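PDB 6MTZ: HepC.19480.a.B1 from Helicobacter pylori, which is of unknown function but is probably a DHH-family phosphoesterase that cleaves phosphodiester bonds in a small molecule or nucleic acid. Local coordinates for residues A[74-79]-A[108-113]; A[99-104]-A[126-131]. All blocks are in the same frame, centred on the assembly; numbering follows the deposited sequence.

Contact 1. Residues A[74-79]-A[108-113]; sequences LNLNEA and KEVAES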
loop_
_atom_site.group_PDB
_atom_site.type_symbol
_atom_site.label_atom_id
_atom_site.label_comp_id
_atom_site.label_asym_id
_atom_site.label_seq_id
_atom_site.Cartn_x
_atom_site.Cartn_y
_atom_site.Cartn_z
ATOM N N LEU A 74 14.998 10.536 3.225
ATOM C CA LEU A 74 14.379 11.491 4.125
ATOM C C LEU A 74 15.049 12.840 3.935
ATOM O O LEU A 74 16.246 12.916 3.635
ATOM C CB LEU A 74 14.503 11.029 5.584
ATOM C CG LEU A 74 14.078 9.587 5.916
ATOM C CD1 LEU A 74 14.383 9.242 7.375
ATOM C CD2 LEU A 74 12.606 9.379 5.625
ATOM N N ASN A 75 14.271 13.909 4.085
ATOM C CA ASN A 75 14.920 15.204 4.175
ATOM C C ASN A 75 15.491 15.381 5.575
ATOM O O ASN A 75 15.201 14.604 6.492
ATOM C CB ASN A 75 13.954 16.337 3.835
ATOM C CG ASN A 75 12.568 16.099 4.377
ATOM O OD1 ASN A 75 12.353 16.087 5.590
ATOM N ND2 ASN A 75 11.610 15.918 3.475
ATOM N N LEU A 76 16.324 16.412 5.731
ATOM C CA LEU A 76 17.022 16.618 6.998
ATOM C C LEU A 76 16.042 16.718 8.153
ATOM O O LEU A 76 16.301 16.207 9.249
ATOM C CB LEU A 76 17.884 17.878 6.931
ATOM C CG LEU A 76 19.230 17.801 6.207
ATOM C CD1 LEU A 76 19.892 19.171 6.180
ATOM C CD2 LEU A 76 20.149 16.775 6.871
ATOM N N ASN A 77 14.901 17.357 7.919
ATOM C CA ASN A 77 13.956 17.587 8.999
ATOM C C ASN A 77 13.332 16.283 9.479
ATOM O O ASN A 77 13.162 16.084 10.687
ATOM C CB ASN A 77 12.879 18.565 8.540
ATOM C CG ASN A 77 11.984 18.998 9.664
ATOM O OD1 ASN A 77 12.253 19.995 10.336
ATOM N ND2 ASN A 77 10.912 18.245 9.891
ATOM N N GLU A 78 12.984 15.384 8.552
ATOM C CA GLU A 78 12.399 14.104 8.953
ATOM C C GLU A 78 13.431 13.195 9.607
ATOM O O GLU A 78 13.102 12.451 10.540
ATOM C CB GLU A 78 11.760 13.406 7.757
ATOM C CG GLU A 78 10.273 13.684 7.630
ATOM C CD GLU A 78 9.492 13.282 8.875
ATOM O OE1 GLU A 78 9.688 12.148 9.355
ATOM O OE2 GLU A 78 8.687 14.097 9.377
ATOM N N ALA A 79 14.678 13.221 9.127
ATOM C CA ALA A 79 15.731 12.452 9.787
ATOM C C ALA A 79 15.991 12.978 11.193
ATOM O O ALA A 79 16.161 12.194 12.133
ATOM C CB ALA A 79 17.015 12.478 8.954
ATOM N N LYS A 108 22.351 12.248 -0.288
ATOM C CA LYS A 108 23.766 12.248 0.090
ATOM C C LYS A 108 24.021 13.085 1.337
ATOM O O LYS A 108 24.616 12.606 2.306
ATOM C CB LYS A 108 24.627 12.759 -1.067
ATOM N N GLU A 109 23.577 14.345 1.329
ATOM C CA GLU A 109 23.844 15.219 2.471
ATOM C C GLU A 109 23.267 14.640 3.756
ATOM O O GLU A 109 23.931 14.647 4.799
ATOM C CB GLU A 109 23.270 16.616 2.224
ATOM C CG GLU A 109 23.896 17.379 1.071
ATOM C CD GLU A 109 22.847 17.953 0.135
ATOM O OE1 GLU A 109 22.994 17.799 -1.095
ATOM O OE2 GLU A 109 21.864 18.543 0.631
ATOM N N VAL A 110 22.035 14.129 3.698
ATOM C CA VAL A 110 21.389 13.616 4.901
ATOM C C VAL A 110 22.093 12.355 5.396
ATOM O O VAL A 110 22.239 12.142 6.605
ATOM C CB VAL A 110 19.895 13.376 4.628
ATOM C CG1 VAL A 110 19.190 12.927 5.894
ATOM C CG2 VAL A 110 19.266 14.643 4.078
ATOM N N ALA A 111 22.570 11.518 4.472
ATOM C CA ALA A 111 23.232 10.273 4.856
ATOM C C ALA A 111 24.486 10.523 5.691
ATOM O O ALA A 111 24.772 9.779 6.637
ATOM C CB ALA A 111 23.577 9.461 3.607
ATOM N N GLU A 112 25.254 11.550 5.360
ATOM C CA GLU A 112 26.476 11.812 6.115
ATOM C C GLU A 112 26.232 12.635 7.386
ATOM O O GLU A 112 27.195 13.026 8.047
ATOM C CB GLU A 112 27.508 12.502 5.219
ATOM C CG GLU A 112 26.961 13.669 4.425
ATOM C CD GLU A 112 27.928 14.150 3.358
ATOM O OE1 GLU A 112 27.900 15.361 3.030
ATOM O OE2 GLU A 112 28.706 13.309 2.849
ATOM N N SER A 113 24.977 12.901 7.747
ATOM C CA SER A 113 24.663 13.514 9.031
ATOM C C SER A 113 24.124 12.522 10.052
ATOM O O SER A 113 23.940 12.896 11.211
ATOM C CB SER A 113 23.640 14.644 8.853
ATOM O OG SER A 113 24.148 15.659 8.012
#

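Contact 2. Residues A[99-104]-A[126-131]; sequences QLLDHH and TKIVYE. With EDO (1,2-ethanediol), chain C.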
loop_
_atom_site.group_PDB
_atom_site.type_symbol
_atom_site.label_atom_id
_atom_site.label_comp_id
_atom_site.label_asym_id
_atom_site.label_seq_id
_atom_site.Cartn_x
_atom_site.Cartn_y
_atom_site.Cartn_z
ATOM N N GLN A 99 17.653 1.595 11.387
ATOM C CA GLN A 99 18.532 1.407 10.240
ATOM C C GLN A 99 17.791 1.827 8.980
ATOM O O GLN A 99 16.739 1.261 8.656
ATOM C CB GLN A 99 18.994 -0.047 10.134
ATOM C CG GLN A 99 19.973 -0.302 9.007
ATOM C CD GLN A 99 21.250 0.481 9.195
ATOM O OE1 GLN A 99 22.038 0.186 10.094
ATOM N NE2 GLN A 99 21.460 1.498 8.355
ATOM N N LEU A 100 18.332 2.816 8.278
ATOM C CA LEU A 100 17.814 3.229 6.980
ATOM C C LEU A 100 18.761 2.723 5.902
ATOM O O LEU A 100 19.977 2.917 6.001
ATOM C CB LEU A 100 17.652 4.754 6.889
ATOM C CG LEU A 100 16.943 5.267 5.613
ATOM C CD1 LEU A 100 16.008 6.437 5.890
ATOM C CD2 LEU A 100 17.924 5.649 4.495
ATOM N N LEU A 101 18.195 2.075 4.882
ATOM C CA LEU A 101 18.937 1.521 3.753
ATOM C C LEU A 101 18.359 2.095 2.470
ATOM O O LEU A 101 17.162 1.941 2.219
ATOM C CB LEU A 101 18.832 -0.006 3.722
ATOM C CG LEU A 101 19.262 -0.682 5.019
ATOM C CD1 LEU A 101 18.894 -2.153 4.998
ATOM C CD2 LEU A 101 20.771 -0.479 5.284
ATOM N N ASP A 102 19.198 2.728 1.648
ATOM C CA ASP A 102 18.687 3.354 0.432
ATOM C C ASP A 102 19.820 3.546 -0.570
ATOM O O ASP A 102 21.003 3.443 -0.233
ATOM C CB ASP A 102 17.996 4.696 0.727
ATOM C CG ASP A 102 17.400 5.328 -0.528
ATOM O OD1 ASP A 102 16.750 4.585 -1.289
ATOM O OD2 ASP A 102 17.612 6.535 -0.778
ATOM N N HIS A 103 19.431 3.859 -1.814
ATOM C CA HIS A 103 20.365 3.986 -2.922
ATOM C C HIS A 103 20.174 5.258 -3.750
ATOM O O HIS A 103 20.742 5.352 -4.843
ATOM C CB HIS A 103 20.257 2.752 -3.826
ATOM C CG HIS A 103 19.012 2.711 -4.658
ATOM N ND1 HIS A 103 18.901 3.363 -5.868
ATOM C CD2 HIS A 103 17.832 2.079 -4.463
ATOM C CE1 HIS A 103 17.699 3.145 -6.374
ATOM N NE2 HIS A 103 17.033 2.365 -5.543
ATOM N N HIS A 104 19.415 6.242 -3.262
ATOM C CA HIS A 104 19.076 7.443 -4.026
ATOM C C HIS A 104 20.070 8.560 -3.713
ATOM O O HIS A 104 20.152 9.019 -2.569
ATOM C CB HIS A 104 17.648 7.906 -3.708
ATOM C CG HIS A 104 16.571 7.037 -4.285
ATOM N ND1 HIS A 104 16.073 5.929 -3.631
ATOM C CD2 HIS A 104 15.874 7.132 -5.443
ATOM C CE1 HIS A 104 15.129 5.369 -4.369
ATOM N NE2 HIS A 104 14.987 6.080 -5.472
ATOM N N THR A 126 16.457 -3.529 -2.274
ATOM C CA THR A 126 16.206 -4.909 -1.866
ATOM C C THR A 126 17.506 -5.660 -1.580
ATOM O O THR A 126 17.597 -6.396 -0.593
ATOM C CB THR A 126 15.383 -5.630 -2.931
ATOM O OG1 THR A 126 14.072 -5.067 -2.952
ATOM C CG2 THR A 126 15.242 -7.107 -2.586
ATOM N N LYS A 127 18.534 -5.465 -2.411
ATOM C CA LYS A 127 19.783 -6.179 -2.185
ATOM C C LYS A 127 20.493 -5.657 -0.943
ATOM O O LYS A 127 21.040 -6.442 -0.160
ATOM C CB LYS A 127 20.685 -6.074 -3.414
ATOM C CG LYS A 127 21.964 -6.924 -3.315
ATOM C CD LYS A 127 22.551 -7.191 -4.710
ATOM C CE LYS A 127 23.745 -8.167 -4.645
ATOM N NZ LYS A 127 24.508 -8.193 -5.933
ATOM N N ILE A 128 20.479 -4.336 -0.735
ATOM C CA ILE A 128 21.018 -3.765 0.497
ATOM C C ILE A 128 20.313 -4.358 1.720
ATOM O O ILE A 128 20.963 -4.792 2.675
ATOM C CB ILE A 128 20.907 -2.227 0.480
ATOM C CG1 ILE A 128 21.662 -1.625 -0.706
ATOM C CG2 ILE A 128 21.432 -1.648 1.790
ATOM C CD1 ILE A 128 21.407 -0.144 -0.877
ATOM N N VAL A 129 18.972 -4.379 1.712
ATOM C CA VAL A 129 18.230 -4.981 2.822
ATOM C C VAL A 129 18.668 -6.423 3.033
ATOM O O VAL A 129 18.942 -6.849 4.162
ATOM C CB VAL A 129 16.712 -4.909 2.580
ATOM C CG1 VAL A 129 15.969 -5.724 3.660
ATOM C CG2 VAL A 129 16.240 -3.461 2.570
ATOM N N TYR A 130 18.720 -7.203 1.950
ATOM C CA TYR A 130 19.020 -8.622 2.095
ATOM C C TYR A 130 20.382 -8.827 2.747
ATOM O O TYR A 130 20.527 -9.614 3.693
ATOM C CB TYR A 130 18.967 -9.345 0.744
ATOM C CG TYR A 130 19.364 -10.799 0.916
ATOM C CD1 TYR A 130 18.531 -11.676 1.582
ATOM C CD2 TYR A 130 20.613 -11.265 0.487
ATOM C CE1 TYR A 130 18.900 -13.018 1.781
ATOM C CE2 TYR A 130 21.000 -12.602 0.681
ATOM C CZ TYR A 130 20.144 -13.467 1.338
ATOM O OH TYR A 130 20.503 -14.784 1.546
ATOM N N GLU A 131 21.392 -8.108 2.270
ATOM C CA GLU A 131 22.732 -8.336 2.799
ATOM C C GLU A 131 22.846 -7.836 4.232
ATOM O O GLU A 131 23.504 -8.473 5.064
ATOM C CB GLU A 131 23.772 -7.706 1.867
ATOM C CG GLU A 131 24.111 -8.700 0.732
ATOM C CD GLU A 131 24.667 -8.097 -0.555
ATOM O OE1 GLU A 131 24.823 -8.875 -1.518
ATOM O OE2 GLU A 131 24.947 -6.882 -0.623
HETATM C C1 EDO C . 21.720 -12.131 -3.806
HETATM O O1 EDO C . 22.359 -11.979 -5.081
HETATM C C2 EDO C . 21.980 -10.898 -2.941
HETATM O O2 EDO C . 23.034 -11.138 -2.001
#

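Contact 1. Residues A[74-79]-A[108-113]
L76 and V110 mark the closest backbone approach between the start of helix 76-85 and the short helix 108-111, their CA atoms 5.7 Å apart. No hydrogen bond joins the two segments, and the contact is a worked example of one side chain reaching from its own helix onto the start of another. V110 points at the other segment and gives up the largest area. Its CG1 lies anti to the backbone N (chi1 -176°), and the two methyls part toward A79 and L76. CG1 reaches inward to A79 CB at 3.8 Å, where F114 and W116 also cover the alanine. CG2 meets CD2 of L76 at 3.6 Å. The leucine comes from the more exposed flank: with CG beside the backbone N (chi1 -79°), its chain slides past the valine in the opposite direction, and CD2 also approaches V110 CA at 3.9 Å. Both methyls of V110 lie against a polar atom as well, since the carbonyl oxygen L74 O is 3.5 Å from V110 CG2 and nearly as near to CG1, a van der Waals contact with a backbone group just before the helix. Beyond the valine, S113 OG lies near L76 CD2 and makes a weak bond back to E109 O. N75 is the N-cap of helix 76-85: its OD1 accepts from E78 N at 3.1 Å, and the donor N lies 16° out of the plane of the N75 side-chain carbonyl. On the sheet side, Y117 touches V110 and receives a hydrogen bond from L74 N. Helices 76-85 and 108-111 lie in the consecutive crossovers from strand 64-70 to 95-102 and from 95-102 to 117-119 of a parallel sheet, consistent with the Rossmann-like N-terminal domain of DHH-family proteins.

Contact 2. Residues A[99-104]-A[126-131]
The imidazole of H103, a residue whose CB touches I128 CD1 at 4.3 Å, carries H104 ND1 over the centre of one face, 4.1 Å above the plane. The H104 ring in turn has H103 CE1 above one face, displaced toward the rim, and D102 CG in plane at its edge. That edge is fixed by a bond: D102 OD1 accepts from H104 ND1 at 2.8 Å through its syn lone pair and lies 3° from the ring plane. The other oxygen, D102 OD2, is met from above the carboxylate plane by H104 N, forming an Asx turn, so a single carboxylate grips both the backbone and the ring of the histidine two residues on. Far round the helix, a bound 1,2-ethanediol puts O2 near the plane of the Y130 ring at its edge and bonds to E131 OE1.

No hydrogen bond crosses between strand and helix; the contact is mainly between aliphatic side chains. L101 CG stands beside the backbone N (chi1 -55°), and the side chain slides past I128 in the opposite direction. I128 CG2 rests alongside the leucine, touching L101 CB at 3.6 Å, with L101 CD2 close by. The L101 and V129 side chains cross at about a right angle, and L101 CD1 settles on V129 CA at 3.6 Å. Farther along, I128 CD1 meets the carbonyl oxygen D102 O at 3.7 Å, at the start of the sequence D102-H103-H104, which matches the DHH signature. D20, D71 and D159 touch H103, consistent with a DHH-type site.

The axes of strand 99-102 and helix 126-131 approach to 7.8 Å and run at 141°. F118 of the edge strand 117-119 touches both L101 and I128, helix 19-29 packs on T126 and V129, and helix 145-159 lies against T126 and K127.

How the contacts relate
The segments alternate along the chain, 74-79, 99-104, 108-113 and 126-131, so contacts 1 and 2 interlock although their centres are about 16 Å apart. Strand 95-102 of the parallel sheet belongs to contact 2 and meets contact 1 through L74, whose CD1 lies 3.6 Å from L100 CD1. L100 and L101 point to opposite sides of the strand, so the two contacts flank it on different faces. Strand 117-119 joins both, with Y117 serving contact 1 and F118 contact 2. Helix 108-111 lies in the crossover between these two strands, and strand 95-102 ends at the DHH sequence, where a DHH-type site would probably lie.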